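Local coordinates for protein phosphoribosylformylglycinamidine synthase 2 (Thermus thermophilus, PDB 3VIU) that belongs to the AIR synthase related family, carrying two N-terminal and two C-terminal domains of that family in one chain, with ADP and magnesium bound, at residues 126-131 against 166-171; 158-163 against 447-452; 406-411 against 714-719; 461-466 against 592-597. All blocks are in the same frame, centred on the assembly; numbering follows the deposited sequence.

Overall arrangement
Contact 2 is the hub of the four, and its centre lies about 10 Å from the centre of the chain. It joins the first N-terminal AIR synthase related domain to the second. Contacts 1 and 3 meet it mainly through strand 156-163, with centres about 13 Å and 15 Å from its own; Tyr167 of contact 1 also packs on Pro451. Contact 4 touches it where Ala465 packs on Asp448 and Gln449, centres again about 15 Å apart. The side chain of Asp448 in contact 2 is about 6 Å from the magnesium ion, and that of Val447 about 13 Å from ADP. The side chains of Arg407 and His464 lie about 11 Å and 12 Å from the metal.

Contact 1: 126-131 against 166-171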
loop_
_atom_site.group_PDB
_atom_site.type_symbol
_atom_site.label_atom_id
_atom_site.label_comp_id
_atom_site.label_asym_id
_atom_site.label_seq_id
_atom_site.Cartn_x
_atom_site.Cartn_y
_atom_site.Cartn_z
ATOM N N PHE A 126 -2.012 14.238 -3.205
ATOM C CA PHE A 126 -1.554 15.627 -3.207
ATOM C C PHE A 126 -2.780 16.527 -3.383
ATOM O O PHE A 126 -3.874 16.041 -3.699
ATOM C CB PHE A 126 -0.596 15.874 -4.375
ATOM C CG PHE A 126 0.605 14.991 -4.374
ATOM C CD1 PHE A 126 1.524 15.047 -3.337
ATOM C CD2 PHE A 126 0.832 14.110 -5.427
ATOM C CE1 PHE A 126 2.666 14.237 -3.346
ATOM C CE2 PHE A 126 1.964 13.296 -5.448
ATOM C CZ PHE A 126 2.885 13.359 -4.404
ATOM N N GLY A 127 -2.593 17.833 -3.193
ATOM C CA GLY A 127 -3.685 18.772 -3.360
ATOM C C GLY A 127 -4.056 18.850 -4.828
ATOM O O GLY A 127 -3.519 18.077 -5.618
ATOM N N PRO A 128 -4.957 19.767 -5.233
ATOM C CA PRO A 128 -5.393 19.930 -6.629
ATOM C C PRO A 128 -4.206 20.110 -7.570
ATOM O O PRO A 128 -3.284 20.862 -7.277
ATOM C CB PRO A 128 -6.288 21.162 -6.568
ATOM C CG PRO A 128 -6.856 21.087 -5.199
ATOM C CD PRO A 128 -5.643 20.739 -4.367
ATOM N N PRO A 129 -4.231 19.435 -8.730
ATOM C CA PRO A 129 -3.175 19.465 -9.751
ATOM C C PRO A 129 -2.871 20.787 -10.441
ATOM O O PRO A 129 -1.913 20.866 -11.206
ATOM C CB PRO A 129 -3.637 18.409 -10.742
ATOM C CG PRO A 129 -5.112 18.622 -10.746
ATOM C CD PRO A 129 -5.436 18.762 -9.257
ATOM N N GLU A 130 -3.672 21.817 -10.192
ATOM C CA GLU A 130 -3.434 23.116 -10.825
ATOM C C GLU A 130 -2.533 23.981 -9.952
ATOM O O GLU A 130 -1.919 24.931 -10.431
ATOM C CB GLU A 130 -4.753 23.866 -11.060
ATOM C CG GLU A 130 -5.451 24.312 -9.775
ATOM C CD GLU A 130 -6.429 23.275 -9.245
ATOM O OE1 GLU A 130 -6.141 22.061 -9.358
ATOM O OE2 GLU A 130 -7.484 23.674 -8.703
ATOM N N GLU A 131 -2.466 23.646 -8.670
ATOM C CA GLU A 131 -1.653 24.377 -7.704
ATOM C C GLU A 131 -0.171 24.046 -7.800
ATOM O O GLU A 131 0.216 22.881 -7.874
ATOM C CB GLU A 131 -2.166 24.093 -6.303
ATOM C CG GLU A 131 -3.535 24.662 -6.093
ATOM C CD GLU A 131 -4.211 24.130 -4.860
ATOM O OE1 GLU A 131 -3.495 23.832 -3.882
ATOM O OE2 GLU A 131 -5.460 24.025 -4.865
ATOM N N GLY A 166 -8.276 18.124 0.427
ATOM C CA GLY A 166 -7.905 17.751 1.780
ATOM C C GLY A 166 -6.448 17.377 2.010
ATOM O O GLY A 166 -6.031 17.169 3.152
ATOM N N TYR A 167 -5.664 17.301 0.943
ATOM C CA TYR A 167 -4.267 16.921 1.067
ATOM C C TYR A 167 -3.320 18.085 0.822
ATOM O O TYR A 167 -2.102 17.904 0.821
ATOM C CB TYR A 167 -3.940 15.791 0.081
ATOM C CG TYR A 167 -4.714 14.502 0.298
ATOM C CD1 TYR A 167 -4.512 13.718 1.434
ATOM C CD2 TYR A 167 -5.620 14.046 -0.663
ATOM C CE1 TYR A 167 -5.192 12.502 1.604
ATOM C CE2 TYR A 167 -6.303 12.837 -0.504
ATOM C CZ TYR A 167 -6.087 12.069 0.625
ATOM O OH TYR A 167 -6.755 10.873 0.753
ATOM N N ARG A 168 -3.876 19.271 0.610
ATOM C CA ARG A 168 -3.060 20.458 0.359
ATOM C C ARG A 168 -1.942 20.613 1.402
ATOM O O ARG A 168 -0.777 20.740 1.038
ATOM C CB ARG A 168 -3.936 21.718 0.354
ATOM C CG ARG A 168 -3.239 22.976 -0.167
ATOM C CD ARG A 168 -3.992 24.246 0.237
ATOM N NE ARG A 168 -5.439 24.111 0.064
ATOM C CZ ARG A 168 -6.042 23.998 -1.113
ATOM N NH1 ARG A 168 -7.358 23.872 -1.184
ATOM N NH2 ARG A 168 -5.323 24.020 -2.222
ATOM N N GLU A 169 -2.295 20.588 2.685
ATOM C CA GLU A 169 -1.309 20.739 3.762
ATOM C C GLU A 169 -0.517 19.497 4.112
ATOM O O GLU A 169 0.659 19.581 4.460
ATOM C CB GLU A 169 -1.974 21.253 5.040
ATOM C CG GLU A 169 -2.074 22.749 5.094
ATOM C CD GLU A 169 -2.738 23.303 3.866
ATOM O OE1 GLU A 169 -3.888 22.902 3.582
ATOM O OE2 GLU A 169 -2.110 24.136 3.180
ATOM N N ASN A 170 -1.155 18.340 4.042
ATOM C CA ASN A 170 -0.461 17.107 4.376
ATOM C C ASN A 170 -0.552 16.085 3.252
ATOM O O ASN A 170 -1.513 15.323 3.174
ATOM C CB ASN A 170 -1.043 16.515 5.661
ATOM C CG ASN A 170 -1.034 17.506 6.821
ATOM O OD1 ASN A 170 -1.783 18.484 6.828
ATOM N ND2 ASN A 170 -0.177 17.256 7.803
ATOM N N PRO A 171 0.447 16.062 2.355
ATOM C CA PRO A 171 0.399 15.091 1.264
ATOM C C PRO A 171 0.685 13.688 1.803
ATOM O O PRO A 171 1.171 13.527 2.929
ATOM C CB PRO A 171 1.483 15.598 0.315
ATOM C CG PRO A 171 2.492 16.174 1.255
ATOM C CD PRO A 171 1.624 16.939 2.226
HETATM O O HOH W 1 -0.323 18.709 -1.571
#
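Two loops of the first N-terminal AIR synthase related domain meet here. Residues 126-131 begin the beta-alpha-beta crossover that leads from strand 116-126 through helix 132-152 to strand 156-163. Residues 166-171 connect that last strand to strand 172-182. The first loop folds as a type I turn from Pro128 to Glu131, closed by Glu131 N and Pro128 O at 3.2 Å. The turn delivers Glu131 to the N-cap position of helix 132-152. Glu131 OE1 forms a salt bridge with Arg168 NH2 at 2.5 Å, and the same NH2 gives a weak hydrogen bond to Glu131 OE2. The guanidinium is met at its edge, with the carboxylate and guanidinium planes 23° apart. A bend in the arginine at chi3 (-43°) turns its end to the acid. The modelled place of NH2 is less sure, since it crowds the carboxylate. Water 1 bridges the backbones: it accepts from Gly127 N at 2.9 Å and donates to Tyr167 O at 3.1 Å. On the inner side, Phe126 CD1 rests on Pro171 CB at 3.7 Å, and Tyr167 CB lies against Phe126 C at the same distance. Tyr167 starts toward the first loop, but its ring leads off to Thr538, to which OH is hydrogen-bonded. The nearby arginine probably favours the charged form of the acid.

Contact 2: 158-163 against 447-452; sequences GGDLYF and VDQNPR
Tyr162 has CG anti to its backbone N (chi1 -159°), which sends the ring from strand 156-163 across to the start of helix 451-456. Pro451 lies over one face of that ring. Pro451 CD is 4.2 Å from the centroid of the Tyr162 ring, a CH-pi contact, while Pro451 CG presses closer on Tyr162 CD1 at 3.3 Å. Arg452 comes instead to the edge. Its chain is extended from CG to NE, and Arg452 NE gives a weak, bent hydrogen bond to Tyr162 OH at 2.7 Å. Ring and guanidinium planes stand 82° apart, with Tyr162 CE1 over one face of the guanidinium. The phenol also bonds to Glu578, and Arg452 NH1 forms a salt bridge with Glu587. Strand 156-163 is an outermost strand of the first six-stranded sheet and strand 441-448 belongs to the second; the two segments run nearly the same way, 11° apart. The sheets share one strand order, consistent with the paired N-terminal domains of the PurM-like family. Asp160 also has CG anti to N, and its OD2 is held by Arg125. Water 2 links it to the other strand, donating to Asp448 OD2 at 2.6 Å and weakly to Asp160 OD1 at 2.8 Å. Asp448 OD1 accepts from Asn472, a magnesium-site residue. Val447 puts CG1 between its backbone N and carbonyl carbon, the crowded position, and this branch sits 3.7 Å from Gly159 CA.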
loop_
_atom_site.group_PDB
_atom_site.type_symbol
_atom_site.label_atom_id
_atom_site.label_comp_id
_atom_site.label_asym_id
_atom_site.label_seq_id
_atom_site.Cartn_x
_atom_site.Cartn_y
_atom_site.Cartn_z
ATOM N N GLY A 158 2.841 -0.276 -10.553
ATOM C CA GLY A 158 1.549 0.372 -10.521
ATOM C C GLY A 158 1.346 1.102 -9.215
ATOM O O GLY A 158 2.299 1.305 -8.455
ATOM N N GLY A 159 0.107 1.492 -8.947
ATOM C CA GLY A 159 -0.176 2.206 -7.722
ATOM C C GLY A 159 -1.461 2.992 -7.825
ATOM O O GLY A 159 -2.328 2.661 -8.628
ATOM N N ASP A 160 -1.570 4.054 -7.034
ATOM C CA ASP A 160 -2.776 4.871 -7.002
ATOM C C ASP A 160 -2.439 6.336 -6.749
ATOM O O ASP A 160 -1.839 6.672 -5.734
ATOM C CB ASP A 160 -3.691 4.330 -5.901
ATOM C CG ASP A 160 -4.996 5.070 -5.803
ATOM O OD1 ASP A 160 -5.660 5.272 -6.838
ATOM O OD2 ASP A 160 -5.368 5.436 -4.674
ATOM N N LEU A 161 -2.828 7.198 -7.685
ATOM C CA LEU A 161 -2.573 8.637 -7.595
ATOM C C LEU A 161 -3.880 9.421 -7.606
ATOM O O LEU A 161 -4.738 9.194 -8.459
ATOM C CB LEU A 161 -1.702 9.091 -8.770
ATOM C CG LEU A 161 -1.579 10.605 -8.994
ATOM C CD1 LEU A 161 -0.861 11.282 -7.817
ATOM C CD2 LEU A 161 -0.835 10.847 -10.299
ATOM N N TYR A 162 -4.034 10.336 -6.657
ATOM C CA TYR A 162 -5.242 11.140 -6.581
ATOM C C TYR A 162 -4.960 12.546 -6.068
ATOM O O TYR A 162 -4.164 12.735 -5.141
ATOM C CB TYR A 162 -6.283 10.463 -5.691
ATOM C CG TYR A 162 -7.678 10.967 -5.976
ATOM C CD1 TYR A 162 -8.172 12.115 -5.357
ATOM C CD2 TYR A 162 -8.460 10.361 -6.959
ATOM C CE1 TYR A 162 -9.406 12.656 -5.720
ATOM C CE2 TYR A 162 -9.689 10.891 -7.332
ATOM C CZ TYR A 162 -10.155 12.042 -6.715
ATOM O OH TYR A 162 -11.343 12.601 -7.138
ATOM N N PHE A 163 -5.596 13.536 -6.686
ATOM C CA PHE A 163 -5.405 14.918 -6.274
ATOM C C PHE A 163 -6.655 15.373 -5.531
ATOM O O PHE A 163 -7.775 15.164 -6.006
ATOM C CB PHE A 163 -5.145 15.813 -7.487
ATOM C CG PHE A 163 -3.918 15.436 -8.271
ATOM C CD1 PHE A 163 -3.982 14.470 -9.270
ATOM C CD2 PHE A 163 -2.696 16.057 -8.018
ATOM C CE1 PHE A 163 -2.847 14.129 -10.012
ATOM C CE2 PHE A 163 -1.552 15.726 -8.751
ATOM C CZ PHE A 163 -1.626 14.760 -9.753
ATOM N N VAL A 447 -3.504 -1.571 -5.193
ATOM C CA VAL A 447 -3.708 -0.776 -3.990
ATOM C C VAL A 447 -4.787 0.247 -4.329
ATOM O O VAL A 447 -4.730 0.868 -5.387
ATOM C CB VAL A 447 -2.406 -0.062 -3.562
ATOM C CG1 VAL A 447 -1.815 0.702 -4.728
ATOM C CG2 VAL A 447 -2.689 0.884 -2.421
ATOM N N ASP A 448 -5.780 0.411 -3.456
ATOM C CA ASP A 448 -6.862 1.368 -3.719
ATOM C C ASP A 448 -7.391 2.089 -2.491
ATOM O O ASP A 448 -7.174 1.674 -1.358
ATOM C CB ASP A 448 -8.091 0.680 -4.334
ATOM C CG ASP A 448 -7.884 0.218 -5.755
ATOM O OD1 ASP A 448 -7.816 -1.015 -5.947
ATOM O OD2 ASP A 448 -7.812 1.074 -6.677
ATOM N N GLN A 449 -8.115 3.169 -2.768
ATOM C CA GLN A 449 -8.832 3.990 -1.799
ATOM C C GLN A 449 -9.315 5.233 -2.529
ATOM O O GLN A 449 -8.609 5.798 -3.374
ATOM C CB GLN A 449 -8.004 4.342 -0.551
ATOM C CG GLN A 449 -7.190 5.606 -0.593
ATOM C CD GLN A 449 -7.997 6.882 -0.409
ATOM O OE1 GLN A 449 -8.782 7.028 0.537
ATOM N NE2 GLN A 449 -7.782 7.828 -1.308
ATOM N N ASN A 450 -10.553 5.605 -2.221
ATOM C CA ASN A 450 -11.220 6.748 -2.809
ATOM C C ASN A 450 -11.414 7.800 -1.711
ATOM O O ASN A 450 -12.219 7.625 -0.806
ATOM C CB ASN A 450 -12.563 6.275 -3.381
ATOM C CG ASN A 450 -13.349 7.389 -4.056
ATOM O OD1 ASN A 450 -13.966 7.168 -5.102
ATOM N ND2 ASN A 450 -13.348 8.581 -3.457
ATOM N N PRO A 451 -10.675 8.916 -1.785
ATOM C CA PRO A 451 -10.779 9.982 -0.779
ATOM C C PRO A 451 -12.132 10.671 -0.648
ATOM O O PRO A 451 -12.497 11.103 0.446
ATOM C CB PRO A 451 -9.669 10.948 -1.181
ATOM C CG PRO A 451 -9.586 10.769 -2.646
ATOM C CD PRO A 451 -9.688 9.272 -2.818
ATOM N N ARG A 452 -12.873 10.781 -1.748
ATOM C CA ARG A 452 -14.186 11.426 -1.708
ATOM C C ARG A 452 -15.146 10.598 -0.859
ATOM O O ARG A 452 -15.809 11.125 0.028
ATOM C CB ARG A 452 -14.728 11.609 -3.128
ATOM C CG ARG A 452 -13.814 12.453 -4.008
ATOM C CD ARG A 452 -14.447 12.782 -5.349
ATOM N NE ARG A 452 -13.600 13.660 -6.161
ATOM C CZ ARG A 452 -13.214 14.882 -5.802
ATOM N NH1 ARG A 452 -13.588 15.386 -4.636
ATOM N NH2 ARG A 452 -12.469 15.612 -6.618
HETATM O O HOH W 2 -7.894 3.689 -6.378
HETATM O O HOH W 3 -9.832 17.562 -6.695
#

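Contact 3: 406-411 against 714-719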
loop_
_atom_site.group_PDB
_atom_site.type_symbol
_atom_site.label_atom_id
_atom_site.label_comp_id
_atom_site.label_asym_id
_atom_site.label_seq_id
_atom_site.Cartn_x
_atom_site.Cartn_y
_atom_site.Cartn_z
ATOM N N SER A 406 -4.677 9.266 -17.985
ATOM C CA SER A 406 -3.579 8.305 -18.015
ATOM C C SER A 406 -2.407 8.657 -17.087
ATOM O O SER A 406 -1.974 9.808 -17.049
ATOM C CB SER A 406 -3.070 8.174 -19.452
ATOM O OG SER A 406 -1.956 7.310 -19.521
ATOM N N ARG A 407 -1.911 7.669 -16.333
ATOM C CA ARG A 407 -0.766 7.884 -15.441
ATOM C C ARG A 407 0.476 7.470 -16.240
ATOM O O ARG A 407 1.555 7.279 -15.682
ATOM C CB ARG A 407 -0.822 7.004 -14.179
ATOM C CG ARG A 407 -2.187 6.570 -13.667
ATOM C CD ARG A 407 -2.791 7.513 -12.640
ATOM N NE ARG A 407 -3.603 8.519 -13.300
ATOM C CZ ARG A 407 -4.400 9.374 -12.675
ATOM N NH1 ARG A 407 -4.509 9.361 -11.353
ATOM N NH2 ARG A 407 -5.092 10.247 -13.386
ATOM N N GLU A 408 0.298 7.315 -17.547
ATOM C CA GLU A 408 1.357 6.904 -18.465
ATOM C C GLU A 408 2.693 7.652 -18.287
ATOM O O GLU A 408 3.760 7.037 -18.268
ATOM C CB GLU A 408 0.837 7.076 -19.892
ATOM C CG GLU A 408 1.403 6.133 -20.936
ATOM C CD GLU A 408 0.467 5.987 -22.143
ATOM O OE1 GLU A 408 -0.059 7.015 -22.640
ATOM O OE2 GLU A 408 0.261 4.839 -22.599
ATOM N N ALA A 409 2.636 8.973 -18.153
ATOM C CA ALA A 409 3.851 9.766 -17.993
ATOM C C ALA A 409 4.586 9.434 -16.696
ATOM O O ALA A 409 5.774 9.728 -16.556
ATOM C CB ALA A 409 3.518 11.263 -18.044
ATOM N N VAL A 410 3.881 8.820 -15.752
ATOM C CA VAL A 410 4.484 8.453 -14.474
ATOM C C VAL A 410 5.299 7.155 -14.562
ATOM O O VAL A 410 6.515 7.158 -14.341
ATOM C CB VAL A 410 3.398 8.312 -13.380
ATOM C CG1 VAL A 410 3.973 7.638 -12.134
ATOM C CG2 VAL A 410 2.847 9.686 -13.039
ATOM N N TYR A 411 4.628 6.054 -14.897
ATOM C CA TYR A 411 5.278 4.748 -15.006
ATOM C C TYR A 411 6.338 4.667 -16.100
ATOM O O TYR A 411 7.096 3.701 -16.160
ATOM C CB TYR A 411 4.212 3.662 -15.188
ATOM C CG TYR A 411 3.297 3.616 -13.991
ATOM C CD1 TYR A 411 3.787 3.243 -12.737
ATOM C CD2 TYR A 411 1.981 4.080 -14.072
ATOM C CE1 TYR A 411 3.000 3.348 -11.586
ATOM C CE2 TYR A 411 1.182 4.190 -12.927
ATOM C CZ TYR A 411 1.703 3.828 -11.686
ATOM O OH TYR A 411 0.949 3.984 -10.543
ATOM N N ALA A 714 -7.854 13.222 -25.145
ATOM C CA ALA A 714 -8.380 13.863 -23.943
ATOM C C ALA A 714 -7.834 13.188 -22.679
ATOM O O ALA A 714 -7.502 13.849 -21.702
ATOM C CB ALA A 714 -9.908 13.809 -23.952
ATOM N N TRP A 715 -7.731 11.866 -22.727
ATOM C CA TRP A 715 -7.251 11.052 -21.615
ATOM C C TRP A 715 -5.736 11.067 -21.423
ATOM O O TRP A 715 -5.253 10.982 -20.297
ATOM C CB TRP A 715 -7.701 9.610 -21.846
ATOM C CG TRP A 715 -7.282 8.610 -20.799
ATOM C CD1 TRP A 715 -7.785 8.480 -19.536
ATOM C CD2 TRP A 715 -6.356 7.534 -20.973
ATOM N NE1 TRP A 715 -7.238 7.381 -18.917
ATOM C CE2 TRP A 715 -6.358 6.782 -19.779
ATOM C CE3 TRP A 715 -5.526 7.129 -22.027
ATOM C CZ2 TRP A 715 -5.564 5.642 -19.607
ATOM C CZ3 TRP A 715 -4.732 5.991 -21.857
ATOM C CH2 TRP A 715 -4.761 5.262 -20.655
ATOM N N LYS A 716 -4.996 11.177 -22.520
ATOM C CA LYS A 716 -3.538 11.143 -22.482
ATOM C C LYS A 716 -2.803 12.407 -22.040
ATOM O O LYS A 716 -1.786 12.317 -21.356
ATOM C CB LYS A 716 -3.011 10.719 -23.859
ATOM C CG LYS A 716 -1.702 9.928 -23.820
ATOM C CD LYS A 716 -0.495 10.779 -23.386
ATOM C CE LYS A 716 0.345 10.091 -22.292
ATOM N NZ LYS A 716 -0.271 10.187 -20.925
ATOM N N ALA A 717 -3.327 13.575 -22.401
ATOM C CA ALA A 717 -2.680 14.853 -22.090
ATOM C C ALA A 717 -2.558 15.387 -20.652
ATOM O O ALA A 717 -1.482 15.824 -20.253
ATOM C CB ALA A 717 -3.292 15.943 -22.966
ATOM N N PRO A 718 -3.651 15.370 -19.865
ATOM C CA PRO A 718 -3.681 15.863 -18.477
ATOM C C PRO A 718 -2.462 15.684 -17.574
ATOM O O PRO A 718 -1.779 16.654 -17.259
ATOM C CB PRO A 718 -4.922 15.198 -17.906
ATOM C CG PRO A 718 -5.840 15.205 -19.085
ATOM C CD PRO A 718 -4.933 14.727 -20.207
ATOM N N LEU A 719 -2.190 14.461 -17.137
ATOM C CA LEU A 719 -1.053 14.241 -16.254
ATOM C C LEU A 719 0.309 14.367 -16.903
ATOM O O LEU A 719 1.298 14.613 -16.218
ATOM C CB LEU A 719 -1.149 12.877 -15.574
ATOM C CG LEU A 719 -2.135 12.804 -14.410
ATOM C CD1 LEU A 719 -1.935 11.493 -13.665
ATOM C CD2 LEU A 719 -1.908 13.986 -13.477
HETATM O O HOH W 4 0.358 10.301 -18.220
HETATM O O HOH W 5 -2.546 12.065 -18.509
#
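The backbone N of Ser406 donates to Trp715 O at 2.9 Å, with a nearly straight N-H...O angle of 165°. The donor stands 31° out of the carbonyl plane. Two waters extend the polar link. Water 4 donates to Ser406 O and accepts from Ala409 N and from Lys716 NZ, the last at 2.8 Å. Water 5 accepts from Leu719 N at 2.8 Å and lies close to both Ser406 O and Lys716 O. It serves a backbone N that has no bond to the preceding helical turn, at the kink around Pro718. Lys716 folds back, bent at three torsions in its chain, to bring NZ to water 4. The salt bridge from Lys716 NZ to Glu408 OE1 is long, at 3.6 Å. Packing flanks these bonds. Ser406 CB sits over the face of the Trp715 indole, 3.4 Å from the centroid of the six-membered ring and 3° off its normal. Trp715 also stacks with Phe635. Leu719 points toward the loop, its CB at 3.5 Å from Ser406 O, and lays CD1 over one face of the Arg407 guanidinium, 3.4 Å from Arg407 CZ. Arg407 NH2 is hydrogen-bonded to Ala405 O. Ser406 OG, anti to its own backbone N, accepts from Glu408 N at 3.0 Å, though the modelled place of OG is less sure. This is an ST turn at the entry to helix 408-411, and against it docks the kinked C-terminal helix 708-723.

Contact 4: 461-466 against 592-597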
loop_
_atom_site.group_PDB
_atom_site.type_symbol
_atom_site.label_atom_id
_atom_site.label_comp_id
_atom_site.label_asym_id
_atom_site.label_seq_id
_atom_site.Cartn_x
_atom_site.Cartn_y
_atom_site.Cartn_z
ATOM N N GLY A 461 -15.899 4.240 3.079
ATOM C CA GLY A 461 -14.715 4.450 2.261
ATOM C C GLY A 461 -13.716 3.305 2.421
ATOM O O GLY A 461 -13.159 2.801 1.442
ATOM N N ALA A 462 -13.493 2.891 3.666
ATOM C CA ALA A 462 -12.573 1.799 3.965
ATOM C C ALA A 462 -13.074 0.503 3.333
ATOM O O ALA A 462 -12.297 -0.247 2.745
ATOM C CB ALA A 462 -12.438 1.628 5.470
HETATM N N MSE A 463 -14.377 0.251 3.454
HETATM C CA MSE A 463 -14.987 -0.947 2.881
HETATM C C MSE A 463 -14.809 -0.962 1.371
HETATM O O MSE A 463 -14.478 -1.997 0.789
HETATM C CB MSE A 463 -16.481 -1.005 3.200
HETATM C CG MSE A 463 -16.821 -1.515 4.585
HETATM SE SE MSE A 463 -18.718 -1.291 4.944
HETATM C CE MSE A 463 -19.429 -2.260 3.428
ATOM N N HIS A 464 -15.045 0.191 0.746
ATOM C CA HIS A 464 -14.908 0.328 -0.695
ATOM C C HIS A 464 -13.488 0.046 -1.143
ATOM O O HIS A 464 -13.277 -0.583 -2.177
ATOM C CB HIS A 464 -15.317 1.733 -1.140
ATOM C CG HIS A 464 -16.731 1.825 -1.620
ATOM N ND1 HIS A 464 -17.158 1.237 -2.793
ATOM C CD2 HIS A 464 -17.822 2.421 -1.077
ATOM C CE1 HIS A 464 -18.450 1.466 -2.953
ATOM N NE2 HIS A 464 -18.878 2.183 -1.926
ATOM N N ALA A 465 -12.514 0.502 -0.356
ATOM C CA ALA A 465 -11.099 0.299 -0.673
ATOM C C ALA A 465 -10.711 -1.175 -0.746
ATOM O O ALA A 465 -10.111 -1.612 -1.731
ATOM C CB ALA A 465 -10.218 1.027 0.348
ATOM N N LEU A 466 -11.047 -1.943 0.290
ATOM C CA LEU A 466 -10.721 -3.363 0.296
ATOM C C LEU A 466 -11.495 -4.071 -0.821
ATOM O O LEU A 466 -10.949 -4.901 -1.556
ATOM C CB LEU A 466 -11.076 -3.999 1.644
ATOM C CG LEU A 466 -10.108 -5.089 2.123
ATOM C CD1 LEU A 466 -10.678 -5.781 3.352
ATOM C CD2 LEU A 466 -9.852 -6.091 1.016
ATOM N N PRO A 592 -21.608 5.734 -2.824
ATOM C CA PRO A 592 -22.395 4.583 -3.285
ATOM C C PRO A 592 -22.556 3.477 -2.240
ATOM O O PRO A 592 -21.600 3.111 -1.553
ATOM C CB PRO A 592 -21.616 4.098 -4.510
ATOM C CG PRO A 592 -20.969 5.339 -5.014
ATOM C CD PRO A 592 -20.490 6.004 -3.742
ATOM N N ARG A 593 -23.767 2.944 -2.116
ATOM C CA ARG A 593 -23.993 1.857 -1.173
ATOM C C ARG A 593 -23.140 0.678 -1.635
ATOM O O ARG A 593 -22.856 0.529 -2.823
ATOM C CB ARG A 593 -25.460 1.421 -1.158
ATOM C CG ARG A 593 -26.449 2.401 -0.562
ATOM C CD ARG A 593 -27.766 1.676 -0.298
ATOM N NE ARG A 593 -28.928 2.309 -0.925
ATOM C CZ ARG A 593 -29.090 2.481 -2.238
ATOM N NH1 ARG A 593 -28.160 2.071 -3.099
ATOM N NH2 ARG A 593 -30.198 3.054 -2.695
ATOM N N LEU A 594 -22.740 -0.162 -0.692
ATOM C CA LEU A 594 -21.924 -1.320 -1.003
ATOM C C LEU A 594 -22.509 -2.567 -0.346
ATOM O O LEU A 594 -22.552 -2.680 0.882
ATOM C CB LEU A 594 -20.492 -1.079 -0.525
ATOM C CG LEU A 594 -19.467 -2.215 -0.574
ATOM C CD1 LEU A 594 -19.419 -2.859 -1.958
ATOM C CD2 LEU A 594 -18.104 -1.643 -0.204
ATOM N N ASP A 595 -22.974 -3.484 -1.188
ATOM C CA ASP A 595 -23.556 -4.750 -0.759
ATOM C C ASP A 595 -22.397 -5.733 -0.833
ATOM O O ASP A 595 -22.017 -6.186 -1.914
ATOM C CB ASP A 595 -24.668 -5.174 -1.734
ATOM C CG ASP A 595 -25.302 -6.517 -1.378
ATOM O OD1 ASP A 595 -24.593 -7.407 -0.863
ATOM O OD2 ASP A 595 -26.517 -6.687 -1.640
ATOM N N LEU A 596 -21.830 -6.052 0.317
ATOM C CA LEU A 596 -20.711 -6.965 0.372
ATOM C C LEU A 596 -21.062 -8.355 -0.131
ATOM O O LEU A 596 -20.206 -9.049 -0.672
ATOM C CB LEU A 596 -20.160 -7.006 1.794
ATOM C CG LEU A 596 -19.405 -5.702 2.086
ATOM C CD1 LEU A 596 -19.216 -5.509 3.574
ATOM C CD2 LEU A 596 -18.058 -5.733 1.346
ATOM N N GLY A 597 -22.320 -8.755 0.020
ATOM C CA GLY A 597 -22.727 -10.065 -0.454
ATOM C C GLY A 597 -22.671 -10.108 -1.967
ATOM O O GLY A 597 -22.188 -11.078 -2.561
#
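The imidazole of His464 meets the 592-597 segment in two ways, by its edge and by one face. At the edge, His464 NE2 donates to Pro592 O at 2.9 Å. The N-H...O angle is 179°, and the oxygen lies in the ring plane, although the donor stands 32° above the carbonyl plane. Over the face comes Leu594, whose CG is anti to its backbone N. Leu594 CD2 sits 4.0 Å from the centroid of the His464 ring, only 8° off the normal, in a CH-pi contact. The leucine and histidine lie side by side, pointing opposite ways. Leu594 CD2 also reaches back to the helix, 3.8 Å from CB of Met463, which is modelled as selenomethionine. Met463 bends at chi3 and meets Leu596 at a slant, its CE 3.3 Å from Leu596 CD1. Pro658 touches His464, Pro592 and Leu594. The contact joins helix 458-475 of the second N-terminal domain to the loop before helix 596-611 of the following C-terminal domain. Its one direct hydrogen bond requires a proton on NE2. An in-plane bond at the edge and a methyl over the face probably restrain the rotation of the ring, with Tyr453 also against it.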